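Local structure of adenosine deaminase (Burkholderia ambifaria, 4GXW) at residues M222-R225 with N226-A230; P249-C252 with A253-E257; T274-P277 with D278-A281; W314-M317 with F318-G322; L328-F331 with M332-G335. The protein binds a zinc ion and probably deaminates adenosine or a related purine, as a metal-dependent hydrolase. All coordinates share one frame; numbering follows the deposited sequence.

Contact 1 (M222-R225 with N226-A230); sequences MPWR and NVETA
The indole of Trp224 and the carboxylate of Glu228 lie alongside one another, one helical turn apart and pointing the same way. Their planes are 44° apart. Glu228 OE1 comes obliquely to the indole, 3.6 Å from Trp224 CZ3. The indole gets there because Trp224 CG sits between its own backbone N and carbonyl carbon (chi1 61°), which brings the six-membered ring forward to the side chain of Glu228. The Arg225 guanidinium has Pro223 CB at its edge, in its plane. Arg225 has two conformers, so this placing holds for one of them.

Asn226 ND2 is 3.9 Å from Met222 CB and is hydrogen-bonded to Glu191. Asn226 OD1 accepts a 2.7 Å bond from a water, which also takes a weak bond from Arg225 NH2. Both ends of this buried amide are therefore engaged.

Backbone bonds follow. Asn226 N reaches Pro223 O at 2.9 Å, from well above the carbonyl plane. The next bonds are helical: Glu228 N to Trp224 O, 3.1 Å, and Thr229 N to Arg225 O, 2.8 Å.

The contact belongs to helix 224-232, in the beta-alpha-beta unit between strands 212-217 and 238-239 of the TIM-barrel fold. Trp224 and Glu228 both pack on Leu251 of helix 249-258.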
loop_
_atom_site.group_PDB
_atom_site.type_symbol
_atom_site.label_atom_id
_atom_site.label_comp_id
_atom_site.label_asym_id
_atom_site.label_seq_id
_atom_site.Cartn_x
_atom_site.Cartn_y
_atom_site.Cartn_z
ATOM N N MET A 222 15.215 9.788 -0.144
ATOM C CA MET A 222 15.127 10.971 0.709
ATOM C C MET A 222 15.724 10.680 2.085
ATOM O O MET A 222 15.768 9.522 2.513
ATOM C CB MET A 222 13.681 11.473 0.809
ATOM C CG MET A 222 13.166 12.114 -0.469
ATOM S SD MET A 222 14.119 13.570 -0.974
ATOM C CE MET A 222 15.180 12.862 -2.231
ATOM N N PRO A 223 16.211 11.725 2.775
ATOM C CA PRO A 223 16.968 11.516 4.014
ATOM C C PRO A 223 16.198 10.757 5.097
ATOM O O PRO A 223 14.979 10.931 5.232
ATOM C CB PRO A 223 17.252 12.949 4.490
ATOM C CG PRO A 223 17.213 13.780 3.244
ATOM C CD PRO A 223 16.159 13.147 2.388
ATOM N N TRP A 224 16.911 9.941 5.880
ATOM C CA TRP A 224 16.304 9.280 7.036
ATOM C C TRP A 224 15.692 10.297 8.003
ATOM O O TRP A 224 14.777 9.963 8.761
ATOM C CB TRP A 224 17.296 8.354 7.755
ATOM C CG TRP A 224 18.517 9.030 8.312
ATOM C CD1 TRP A 224 19.769 9.048 7.760
ATOM C CD2 TRP A 224 18.617 9.758 9.545
ATOM N NE1 TRP A 224 20.628 9.756 8.561
ATOM C CE2 TRP A 224 19.948 10.201 9.663
ATOM C CE3 TRP A 224 17.706 10.084 10.554
ATOM C CZ2 TRP A 224 20.390 10.960 10.749
ATOM C CZ3 TRP A 224 18.146 10.832 11.633
ATOM C CH2 TRP A 224 19.477 11.260 11.720
ATOM N N ARG A 225 16.176 11.539 7.969
ATOM C CA ARG A 225 15.579 12.617 8.767
ATOM C C ARG A 225 14.074 12.712 8.559
ATOM O O ARG A 225 13.329 13.016 9.489
ATOM C CB ARG A 225 16.216 13.970 8.430
ATOM C CG ARG A 225 17.278 14.447 9.410
ATOM C CD ARG A 225 18.179 15.532 8.802
ATOM N NE ARG A 225 17.504 16.811 8.556
ATOM C CZ ARG A 225 16.937 17.172 7.405
ATOM N NH1 ARG A 225 16.364 18.365 7.297
ATOM N NH2 ARG A 225 16.936 16.346 6.361
ATOM N N ASN A 226 13.619 12.454 7.339
ATOM C CA ASN A 226 12.175 12.505 7.081
ATOM C C ASN A 226 11.419 11.443 7.862
ATOM O O ASN A 226 10.279 11.657 8.283
ATOM C CB ASN A 226 11.852 12.367 5.591
ATOM C CG ASN A 226 12.153 13.630 4.805
ATOM O OD1 ASN A 226 12.621 14.633 5.359
ATOM N ND2 ASN A 226 11.875 13.592 3.501
ATOM N N VAL A 227 12.033 10.273 8.029
ATOM C CA VAL A 227 11.427 9.228 8.854
ATOM C C VAL A 227 11.358 9.676 10.312
ATOM O O VAL A 227 10.320 9.529 10.974
ATOM C CB VAL A 227 12.195 7.893 8.722
ATOM C CG1 VAL A 227 11.509 6.787 9.527
ATOM C CG2 VAL A 227 12.300 7.499 7.254
ATOM N N GLU A 228 12.467 10.211 10.807
ATOM C CA GLU A 228 12.504 10.749 12.162
ATOM C C GLU A 228 11.435 11.827 12.381
ATOM O O GLU A 228 10.739 11.833 13.401
ATOM C CB GLU A 228 13.897 11.309 12.486
ATOM C CG GLU A 228 14.019 11.836 13.902
ATOM C CD GLU A 228 15.338 12.528 14.160
ATOM O OE1 GLU A 228 15.916 13.108 13.206
ATOM O OE2 GLU A 228 15.796 12.495 15.326
ATOM N N THR A 229 11.304 12.743 11.426
ATOM C CA THR A 229 10.297 13.795 11.522
ATOM C C THR A 229 8.875 13.211 11.545
ATOM O O THR A 229 8.043 13.623 12.362
ATOM C CB THR A 229 10.455 14.800 10.375
ATOM O OG1 THR A 229 11.737 15.427 10.496
ATOM C CG2 THR A 229 9.375 15.869 10.442
ATOM N N ALA A 230 8.590 12.242 10.678
ATOM C CA ALA A 230 7.265 11.624 10.681
ATOM C C ALA A 230 6.940 10.996 12.030
ATOM O O ALA A 230 5.844 11.195 12.581
ATOM C CB ALA A 230 7.155 10.589 9.580
HETATM O O HOH W 1 14.233 16.578 4.346
#

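Contact 2 (P249-C252 with A253-E257); sequences PELC and ARYAE
Leu251 lies over one face of the Tyr255 ring, a contact between residues i and i+4 along an alpha helix. The helix, 249-258, belongs to the TIM-barrel fold of the adenosine deaminase family.

The main side-chain interaction is CH-pi. Leu251 CG stands 4.0 Å from the centroid of the Tyr255 ring, 25° off the ring normal and displaced toward the rim. The leucine starts out pointing away from the following turn. Its CG is anti to the backbone N (chi1 -157°), and this turns the branched end back over the ring. Both methyl groups then reach the phenol end of the tyrosine.

The polar interactions are mostly those of the helix backbone. Ala253 N bonds to Pro249 O at 3.0 Å, and Arg254 N bonds to Glu250 O at a longer 3.3 Å. Ala256 N bonds to Cys252 O at 2.8 Å. Leu251 O has a double role. It accepts from Tyr255 N at 3.0 Å, nearly along the C=O axis, and it also lies over one face of the tyrosine ring. Tyr255 OH is hydrogen-bonded to Asp232, the last residue of helix 224-232, which ties down the far end of the ring.

Apolar packing continues outside the helix. Cys252 touches Ile245, Leu292 and Leu294, while Leu251 and Tyr255 rest on helix 224-232.

The closest side-chain approach between the two is Leu251 CD1, 3.6 Å from Tyr255 CZ.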
loop_
_atom_site.group_PDB
_atom_site.type_symbol
_atom_site.label_atom_id
_atom_site.label_comp_id
_atom_site.label_asym_id
_atom_site.label_seq_id
_atom_site.Cartn_x
_atom_site.Cartn_y
_atom_site.Cartn_z
ATOM N N PRO A 249 21.500 3.200 12.159
ATOM C CA PRO A 249 21.165 2.085 13.049
ATOM C C PRO A 249 20.751 2.525 14.459
ATOM O O PRO A 249 20.008 1.789 15.108
ATOM C CB PRO A 249 22.442 1.231 13.066
ATOM C CG PRO A 249 23.514 2.075 12.440
ATOM C CD PRO A 249 22.824 3.049 11.534
ATOM N N GLU A 250 21.185 3.695 14.920
ATOM C CA GLU A 250 20.740 4.192 16.223
ATOM C C GLU A 250 19.232 4.446 16.247
ATOM O O GLU A 250 18.535 4.060 17.189
ATOM C CB GLU A 250 21.472 5.477 16.605
ATOM C CG GLU A 250 22.956 5.454 16.337
ATOM C CD GLU A 250 23.312 6.168 15.055
ATOM O OE1 GLU A 250 23.690 5.490 14.074
ATOM O OE2 GLU A 250 23.203 7.414 15.025
ATOM N N LEU A 251 18.726 5.113 15.217
ATOM C CA LEU A 251 17.294 5.363 15.126
ATOM C C LEU A 251 16.529 4.055 14.929
ATOM O O LEU A 251 15.422 3.887 15.451
ATOM C CB LEU A 251 16.992 6.350 13.995
ATOM C CG LEU A 251 15.672 7.116 14.101
ATOM C CD1 LEU A 251 15.566 7.813 15.453
ATOM C CD2 LEU A 251 15.548 8.136 12.987
ATOM N N CYS A 252 17.123 3.127 14.180
ATOM C CA CYS A 252 16.527 1.812 13.993
ATOM C C CYS A 252 16.302 1.140 15.342
ATOM O O CYS A 252 15.235 0.589 15.580
ATOM C CB CYS A 252 17.409 0.923 13.112
ATOM S SG CYS A 252 17.381 1.353 11.371
ATOM N N ALA A 253 17.298 1.211 16.225
ATOM C CA ALA A 253 17.176 0.616 17.556
ATOM C C ALA A 253 16.002 1.215 18.333
ATOM O O ALA A 253 15.232 0.492 18.969
ATOM C CB ALA A 253 18.477 0.779 18.329
ATOM N N ARG A 254 15.858 2.536 18.263
ATOM C CA ARG A 254 14.784 3.212 18.989
ATOM C C ARG A 254 13.415 2.824 18.465
ATOM O O ARG A 254 12.497 2.554 19.238
ATOM C CB ARG A 254 14.962 4.728 18.937
ATOM C CG ARG A 254 16.164 5.199 19.721
ATOM C CD ARG A 254 16.266 6.709 19.796
ATOM N NE ARG A 254 17.503 7.085 20.474
ATOM C CZ ARG A 254 17.664 7.081 21.793
ATOM N NH1 ARG A 254 16.662 6.726 22.588
ATOM N NH2 ARG A 254 18.831 7.430 22.322
ATOM N N TYR A 255 13.279 2.775 17.149
ATOM C CA TYR A 255 11.976 2.486 16.568
ATOM C C TYR A 255 11.657 0.991 16.612
ATOM O O TYR A 255 10.489 0.617 16.669
ATOM C CB TYR A 255 11.851 3.062 15.153
ATOM C CG TYR A 255 11.918 4.584 15.086
ATOM C CD1 TYR A 255 11.913 5.380 16.237
ATOM C CD2 TYR A 255 11.981 5.228 13.862
ATOM C CE1 TYR A 255 11.983 6.775 16.154
ATOM C CE2 TYR A 255 12.050 6.610 13.776
ATOM C CZ TYR A 255 12.046 7.375 14.917
ATOM O OH TYR A 255 12.121 8.750 14.804
ATOM N N ALA A 256 12.691 0.149 16.600
ATOM C CA ALA A 256 12.510 -1.276 16.887
ATOM C C ALA A 256 11.918 -1.469 18.286
ATOM O O ALA A 256 10.955 -2.210 18.464
ATOM C CB ALA A 256 13.830 -2.022 16.759
ATOM N N GLU A 257 12.489 -0.789 19.276
ATOM C CA GLU A 257 11.987 -0.891 20.644
ATOM C C GLU A 257 10.536 -0.414 20.769
ATOM O O GLU A 257 9.751 -0.971 21.538
ATOM C CB GLU A 257 12.893 -0.107 21.595
ATOM C CG GLU A 257 12.450 -0.156 23.038
ATOM C CD GLU A 257 13.438 0.518 23.956
ATOM O OE1 GLU A 257 13.845 1.664 23.663
ATOM O OE2 GLU A 257 13.820 -0.096 24.969
#

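Contact 3 (T274-P277 with D278-A281); sequences TLPP and DQWA
Leu275 and the buried Trp280 make the closely packed inner side of this turn. Leu275 CB points toward the start of the next helix. Its CD1 lies 3.8 Å from Trp280 O and 4.2 Å from Trp280 CD1. The methyl comes to the indole obliquely. Most of its contact is with the backbone of Trp280, because the indole itself leads away from the leucine. Trp280 CG is anti to the backbone N (chi1 168°), and this sends the ring inward. There it meets Phe321 edge to face and touches Val9 and Pro10 of the N-terminal region.

The outer side, with Pro276, Pro277 and Asp278, is exposed to solvent. Pro276 and Gln279 lie side by side and point the same way, but Pro276 CG and Gln279 OE1 are 4.2 Å apart. The single close point is Asp278 OD1, 3.5 Å from Pro276 CB. Asp278 CG lies between the backbone N and the carbonyl carbon (chi1 83°), which turns the carboxylate to the proline. Asp278 also touches Arg13.

The backbone joins the two sides. Gln279 N gives a 2.9 Å hydrogen bond to Pro276 O, and approaches it from above the carbonyl plane. A water spans the next step: it donates to Pro277 O at 2.7 Å and accepts from Ala281 N at 3.0 Å. This water lies in the plane of the Trp280 ring, at its edge.

The arrangement is a type I beta turn, Pro276 to Gln279, leading into helix 280-283, with Gln279 at the N-cap position.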
loop_
_atom_site.group_PDB
_atom_site.type_symbol
_atom_site.label_atom_id
_atom_site.label_comp_id
_atom_site.label_asym_id
_atom_site.label_seq_id
_atom_site.Cartn_x
_atom_site.Cartn_y
_atom_site.Cartn_z
ATOM N N THR A 274 16.686 2.605 -10.130
ATOM C CA THR A 274 18.008 3.141 -9.804
ATOM C C THR A 274 19.090 2.102 -9.510
ATOM O O THR A 274 20.278 2.389 -9.660
ATOM C CB THR A 274 17.952 4.170 -8.634
ATOM O OG1 THR A 274 17.395 3.548 -7.465
ATOM C CG2 THR A 274 17.121 5.374 -9.019
ATOM N N LEU A 275 18.689 0.909 -9.086
ATOM C CA LEU A 275 19.642 -0.172 -8.834
ATOM C C LEU A 275 19.833 -1.025 -10.095
ATOM O O LEU A 275 18.864 -1.306 -10.798
ATOM C CB LEU A 275 19.152 -1.053 -7.683
ATOM C CG LEU A 275 19.011 -0.379 -6.317
ATOM C CD1 LEU A 275 18.449 -1.340 -5.281
ATOM C CD2 LEU A 275 20.360 0.148 -5.870
ATOM N N PRO A 276 21.080 -1.427 -10.393
ATOM C CA PRO A 276 21.304 -2.320 -11.536
ATOM C C PRO A 276 20.538 -3.615 -11.325
ATOM O O PRO A 276 20.420 -4.065 -10.189
ATOM C CB PRO A 276 22.811 -2.603 -11.477
ATOM C CG PRO A 276 23.387 -1.465 -10.711
ATOM C CD PRO A 276 22.335 -1.099 -9.697
ATOM N N PRO A 277 20.009 -4.213 -12.402
ATOM C CA PRO A 277 19.204 -5.421 -12.198
ATOM C C PRO A 277 19.919 -6.562 -11.456
ATOM O O PRO A 277 19.250 -7.299 -10.729
ATOM C CB PRO A 277 18.804 -5.840 -13.627
ATOM C CG PRO A 277 19.584 -4.963 -14.553
ATOM C CD PRO A 277 19.935 -3.726 -13.787
ATOM N N ASP A 278 21.237 -6.681 -11.595
ATOM C CA ASP A 278 21.984 -7.730 -10.901
ATOM C C ASP A 278 22.215 -7.428 -9.414
ATOM O O ASP A 278 22.735 -8.266 -8.674
ATOM C CB ASP A 278 23.316 -8.013 -11.614
ATOM C CG ASP A 278 24.418 -7.045 -11.216
ATOM O OD1 ASP A 278 24.150 -5.834 -11.097
ATOM O OD2 ASP A 278 25.570 -7.502 -11.043
ATOM N N GLN A 279 21.820 -6.237 -8.972
ATOM C CA GLN A 279 22.033 -5.847 -7.581
ATOM C C GLN A 279 20.751 -5.429 -6.862
ATOM O O GLN A 279 20.763 -5.188 -5.658
ATOM C CB GLN A 279 23.070 -4.719 -7.487
ATOM C CG GLN A 279 24.511 -5.197 -7.349
ATOM C CD GLN A 279 25.450 -4.078 -6.947
ATOM O OE1 GLN A 279 25.762 -3.199 -7.751
ATOM N NE2 GLN A 279 25.891 -4.094 -5.693
ATOM N N TRP A 280 19.650 -5.341 -7.602
ATOM C CA TRP A 280 18.391 -4.851 -7.037
ATOM C C TRP A 280 17.935 -5.622 -5.793
ATOM O O TRP A 280 17.708 -5.026 -4.734
ATOM C CB TRP A 280 17.292 -4.836 -8.107
ATOM C CG TRP A 280 15.920 -4.628 -7.556
ATOM C CD1 TRP A 280 15.364 -3.447 -7.155
ATOM C CD2 TRP A 280 14.919 -5.632 -7.351
ATOM N NE1 TRP A 280 14.082 -3.658 -6.704
ATOM C CE2 TRP A 280 13.786 -4.993 -6.814
ATOM C CE3 TRP A 280 14.877 -7.011 -7.570
ATOM C CZ2 TRP A 280 12.616 -5.685 -6.498
ATOM C CZ3 TRP A 280 13.719 -7.700 -7.248
ATOM C CH2 TRP A 280 12.604 -7.037 -6.713
ATOM N N ALA A 281 17.815 -6.939 -5.906
ATOM C CA ALA A 281 17.365 -7.741 -4.771
ATOM C C ALA A 281 18.364 -7.679 -3.619
ATOM O O ALA A 281 17.978 -7.653 -2.447
ATOM C CB ALA A 281 17.136 -9.177 -5.191
HETATM O O HOH W 2 18.374 -8.425 -8.440
#

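Contact 4 (W314-M317 with F318-G322); sequences WELM and FSHFG
Phe318 N gives a weak backbone bond to Glu315 O in the last turns of helix 310-319, part of the TIM-barrel domain. The Phe318 ring leads away and meets His22.

Ser319 comes next. Its N makes the firm bond to Glu315 O, 2.7 Å and nearly in line with the carbonyl. Its OG is held between the backbone N and the carbonyl carbon (chi1 62°). This keeps the hydroxyl close to the helix, 3.4 Å from Leu316 CA. A water joins Ser319 OG to Glu315 OE2.

At His320 the chain leaves the helix, though His320 N still bonds to Leu316 O at 2.9 Å. Ser319 OG lies in the plane of the imidazole and shares a 2.7 Å hydrogen bond with His320 ND1. His320 NE2 bonds to Pro10 O, so both ring nitrogens are held and the ring's rotation is fixed.

Phe321 turns back toward the helix. Its N has weak bonds to Leu316 O and Met317 O. Met317 CA lies at the edge of the Phe321 ring, near its plane. Gly322 has a positive phi, which by itself favours glycine.

Leu316 CD2 approaches the imidazole obliquely, 3.6 Å from His320 ND1.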
loop_
_atom_site.group_PDB
_atom_site.type_symbol
_atom_site.label_atom_id
_atom_site.label_comp_id
_atom_site.label_asym_id
_atom_site.label_seq_id
_atom_site.Cartn_x
_atom_site.Cartn_y
_atom_site.Cartn_z
ATOM N N TRP A 314 3.806 -11.068 -1.459
ATOM C CA TRP A 314 4.301 -12.000 -0.458
ATOM C C TRP A 314 5.337 -12.973 -1.049
ATOM O O TRP A 314 6.389 -13.217 -0.451
ATOM C CB TRP A 314 3.116 -12.719 0.223
ATOM C CG TRP A 314 2.461 -11.805 1.194
ATOM C CD1 TRP A 314 1.553 -10.827 0.916
ATOM C CD2 TRP A 314 2.732 -11.714 2.601
ATOM N NE1 TRP A 314 1.219 -10.148 2.068
ATOM C CE2 TRP A 314 1.933 -10.671 3.112
ATOM C CE3 TRP A 314 3.560 -12.422 3.476
ATOM C CZ2 TRP A 314 1.945 -10.317 4.465
ATOM C CZ3 TRP A 314 3.571 -12.070 4.812
ATOM C CH2 TRP A 314 2.769 -11.028 5.294
ATOM N N GLU A 315 5.052 -13.496 -2.239
ATOM C CA GLU A 315 5.986 -14.384 -2.931
ATOM C C GLU A 315 7.373 -13.745 -3.094
ATOM O O GLU A 315 8.390 -14.382 -2.812
ATOM C CB GLU A 315 5.426 -14.770 -4.301
ATOM C CG GLU A 315 6.418 -15.532 -5.169
ATOM C CD GLU A 315 5.863 -15.885 -6.533
ATOM O OE1 GLU A 315 4.626 -16.034 -6.653
ATOM O OE2 GLU A 315 6.660 -16.012 -7.497
ATOM N N LEU A 316 7.410 -12.481 -3.524
ATOM C CA LEU A 316 8.683 -11.796 -3.752
ATOM C C LEU A 316 9.563 -11.730 -2.506
ATOM O O LEU A 316 10.787 -11.822 -2.600
ATOM C CB LEU A 316 8.451 -10.382 -4.296
ATOM C CG LEU A 316 7.953 -10.291 -5.738
ATOM C CD1 LEU A 316 7.663 -8.841 -6.108
ATOM C CD2 LEU A 316 8.956 -10.909 -6.707
ATOM N N MET A 317 8.947 -11.563 -1.341
ATOM C CA MET A 317 9.716 -11.534 -0.097
ATOM C C MET A 317 10.512 -12.829 0.096
ATOM O O MET A 317 11.660 -12.810 0.549
ATOM C CB MET A 317 8.789 -11.305 1.097
ATOM C CG MET A 317 7.945 -10.055 0.989
ATOM S SD MET A 317 8.887 -8.514 0.937
ATOM C CE MET A 317 9.288 -8.297 2.661
ATOM N N PHE A 318 9.888 -13.943 -0.273
ATOM C CA PHE A 318 10.480 -15.273 -0.189
ATOM C C PHE A 318 11.414 -15.570 -1.370
ATOM O O PHE A 318 12.511 -16.096 -1.183
ATOM C CB PHE A 318 9.344 -16.303 -0.114
ATOM C CG PHE A 318 9.802 -17.737 -0.021
ATOM C CD1 PHE A 318 10.022 -18.329 1.214
ATOM C CD2 PHE A 318 9.975 -18.502 -1.166
ATOM C CE1 PHE A 318 10.428 -19.654 1.302
ATOM C CE2 PHE A 318 10.377 -19.825 -1.083
ATOM C CZ PHE A 318 10.608 -20.397 0.153
ATOM N N SER A 319 10.991 -15.242 -2.589
ATOM C CA SER A 319 11.747 -15.668 -3.766
ATOM C C SER A 319 12.985 -14.817 -4.026
ATOM O O SER A 319 13.972 -15.312 -4.551
ATOM C CB SER A 319 10.855 -15.650 -5.014
ATOM O OG SER A 319 10.390 -14.337 -5.277
ATOM N N HIS A 320 12.913 -13.534 -3.691
ATOM C CA HIS A 320 13.986 -12.596 -4.045
ATOM C C HIS A 320 14.726 -11.997 -2.855
ATOM O O HIS A 320 15.917 -11.692 -2.961
ATOM C CB HIS A 320 13.448 -11.448 -4.904
ATOM C CG HIS A 320 13.108 -11.836 -6.309
ATOM N ND1 HIS A 320 12.072 -12.692 -6.623
ATOM C CD2 HIS A 320 13.664 -11.470 -7.488
ATOM C CE1 HIS A 320 12.005 -12.837 -7.935
ATOM N NE2 HIS A 320 12.960 -12.105 -8.484
ATOM N N PHE A 321 14.043 -11.834 -1.728
ATOM C CA PHE A 321 14.616 -11.060 -0.635
ATOM C C PHE A 321 15.125 -11.881 0.553
ATOM O O PHE A 321 15.504 -11.319 1.587
ATOM C CB PHE A 321 13.669 -9.928 -0.233
ATOM C CG PHE A 321 13.522 -8.892 -1.307
ATOM C CD1 PHE A 321 14.534 -7.972 -1.521
ATOM C CD2 PHE A 321 12.418 -8.875 -2.145
ATOM C CE1 PHE A 321 14.435 -7.027 -2.525
ATOM C CE2 PHE A 321 12.307 -7.934 -3.154
ATOM C CZ PHE A 321 13.317 -6.999 -3.339
ATOM N N GLY A 322 15.161 -13.197 0.383
ATOM C CA GLY A 322 15.786 -14.075 1.353
ATOM C C GLY A 322 15.018 -14.311 2.636
ATOM O O GLY A 322 15.579 -14.820 3.603
HETATM O O HOH W 3 9.014 -14.818 -7.734
#

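Contact 5 (L328-F331 with M332-G335); sequences LKQF and MLNG
Gln330 O accepts the shortest backbone bond of this turn, 2.8 Å from Asn334 N. The Asn334 amide folds back over the same carbonyl. Its CG is anti to its own carbonyl carbon (chi1 -63°), and this brings Asn334 CG to 3.0 Å from Gln330 O. Neither end of the amide bonds to that oxygen. Asn334 ND2 instead donates to Ile296 O in strand 295-298. Asn334 OD1 accepts from a water at 3.0 Å, and this water also donates to Gln330 OE1. The amide is thus held from both ends.

Asn334 ND2 also lies at the edge of the Phe331 ring, in its plane, 4.0 Å from Phe331 CD1. Ring and amide planes are 47° apart. The ring also meets Phe323 edge to face and packs on Ile296 and Pro298.

These residues belong to helix 325-338 of the TIM-barrel domain. It packs on helix 310-319 through Leu328 and Phe331, and on the long helix 343-371 through Lys329 and Met332.

Gln330 bends at chi2 (-50°), and its amide is laid against Leu333. Leu333 CD1 is 3.8 Å from Gln330 NE2. Lys329 and Met332 meet more loosely. The extended lysine carries its charge to a salt bridge with Asp358, while Met332 packs on Trp353 and Phe357.

Regular helical bonds complete the turn. Met332 N reaches Leu328 O at 2.9 Å, and Gly335 N reaches Phe331 O at 3.0 Å.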
loop_
_atom_site.group_PDB
_atom_site.type_symbol
_atom_site.label_atom_id
_atom_site.label_comp_id
_atom_site.label_asym_id
_atom_site.label_seq_id
_atom_site.Cartn_x
_atom_site.Cartn_y
_atom_site.Cartn_z
ATOM N N LEU A 328 8.001 -14.734 7.173
ATOM C CA LEU A 328 6.681 -14.375 6.648
ATOM C C LEU A 328 5.594 -14.451 7.730
ATOM O O LEU A 328 4.700 -13.610 7.762
ATOM C CB LEU A 328 6.310 -15.222 5.421
ATOM C CG LEU A 328 6.669 -14.623 4.050
ATOM C CD1 LEU A 328 8.135 -14.208 3.969
ATOM C CD2 LEU A 328 6.313 -15.596 2.925
ATOM N N LYS A 329 5.681 -15.428 8.629
ATOM C CA LYS A 329 4.735 -15.474 9.738
ATOM C C LYS A 329 4.827 -14.199 10.585
ATOM O O LYS A 329 3.807 -13.622 10.977
ATOM C CB LYS A 329 4.963 -16.713 10.611
ATOM C CG LYS A 329 3.867 -16.934 11.648
ATOM C CD LYS A 329 4.108 -18.169 12.489
ATOM C CE LYS A 329 3.005 -18.347 13.529
ATOM N NZ LYS A 329 3.215 -19.589 14.326
ATOM N N GLN A 330 6.053 -13.757 10.858
ATOM C CA GLN A 330 6.251 -12.513 11.589
ATOM C C GLN A 330 5.693 -11.313 10.825
ATOM O O GLN A 330 5.081 -10.435 11.425
ATOM C CB GLN A 330 7.723 -12.307 11.950
ATOM C CG GLN A 330 8.230 -13.305 12.978
ATOM C CD GLN A 330 7.312 -13.405 14.185
ATOM O OE1 GLN A 330 6.988 -12.400 14.816
ATOM N NE2 GLN A 330 6.876 -14.627 14.502
ATOM N N PHE A 331 5.889 -11.275 9.508
ATOM C CA PHE A 331 5.330 -10.180 8.720
ATOM C C PHE A 331 3.799 -10.147 8.816
ATOM O O PHE A 331 3.206 -9.071 8.864
ATOM C CB PHE A 331 5.719 -10.278 7.240
ATOM C CG PHE A 331 7.198 -10.209 6.967
ATOM C CD1 PHE A 331 8.098 -9.667 7.881
ATOM C CD2 PHE A 331 7.686 -10.710 5.774
ATOM C CE1 PHE A 331 9.453 -9.612 7.593
ATOM C CE2 PHE A 331 9.038 -10.667 5.485
ATOM C CZ PHE A 331 9.925 -10.128 6.398
ATOM N N MET A 332 3.173 -11.320 8.813
ATOM C CA MET A 332 1.729 -11.422 9.010
ATOM C C MET A 332 1.317 -10.823 10.355
ATOM O O MET A 332 0.377 -10.022 10.437
ATOM C CB MET A 332 1.272 -12.886 8.932
ATOM C CG MET A 332 -0.227 -13.038 9.147
ATOM S SD MET A 332 -0.773 -14.753 9.215
ATOM C CE MET A 332 -0.139 -15.242 10.811
ATOM N N LEU A 333 2.037 -11.191 11.406
ATOM C CA LEU A 333 1.762 -10.642 12.727
ATOM C C LEU A 333 2.002 -9.131 12.780
ATOM O O LEU A 333 1.251 -8.404 13.437
ATOM C CB LEU A 333 2.576 -11.381 13.793
ATOM C CG LEU A 333 2.224 -12.868 13.945
ATOM C CD1 LEU A 333 3.222 -13.553 14.853
ATOM C CD2 LEU A 333 0.805 -13.027 14.482
ATOM N N ASN A 334 3.025 -8.657 12.067
ATOM C CA ASN A 334 3.284 -7.220 11.975
ATOM C C ASN A 334 2.120 -6.463 11.345
ATOM O O ASN A 334 1.780 -5.355 11.766
ATOM C CB ASN A 334 4.565 -6.938 11.183
ATOM C CG ASN A 334 5.808 -7.508 11.844
ATOM O OD1 ASN A 334 5.813 -7.837 13.042
ATOM N ND2 ASN A 334 6.883 -7.607 11.065
ATOM N N GLY A 335 1.531 -7.041 10.306
ATOM C CA GLY A 335 0.353 -6.453 9.686
ATOM C C GLY A 335 -0.820 -6.325 10.647
ATOM O O GLY A 335 -1.545 -5.321 10.626
HETATM O O HOH W 4 7.771 -9.545 14.530
#

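In the fold
The five contacts follow one another along the chain. Each is local, so none nests within another or crosses it. Contact 1 belongs to helix 224-232. Contact 2 lies in helix 249-258 and packs directly on contact 1, with Leu251 CD2 3.6 Å from Glu228 CB. Contact 3 closes the short loop between helices 269-274 and 280-283. Contact 4 ends helix 310-319 and meets contact 3 where Trp280 CH2 is 3.4 Å from Phe321 CZ. Contact 5, on the next helix, takes Trp314 and Met317 of contact 4 against Phe331. The contacts thus form two groups, 1 with 2 and 3 with 4 and 5. Contacts 2 and 5 stay about 9 Å apart at their nearest atoms.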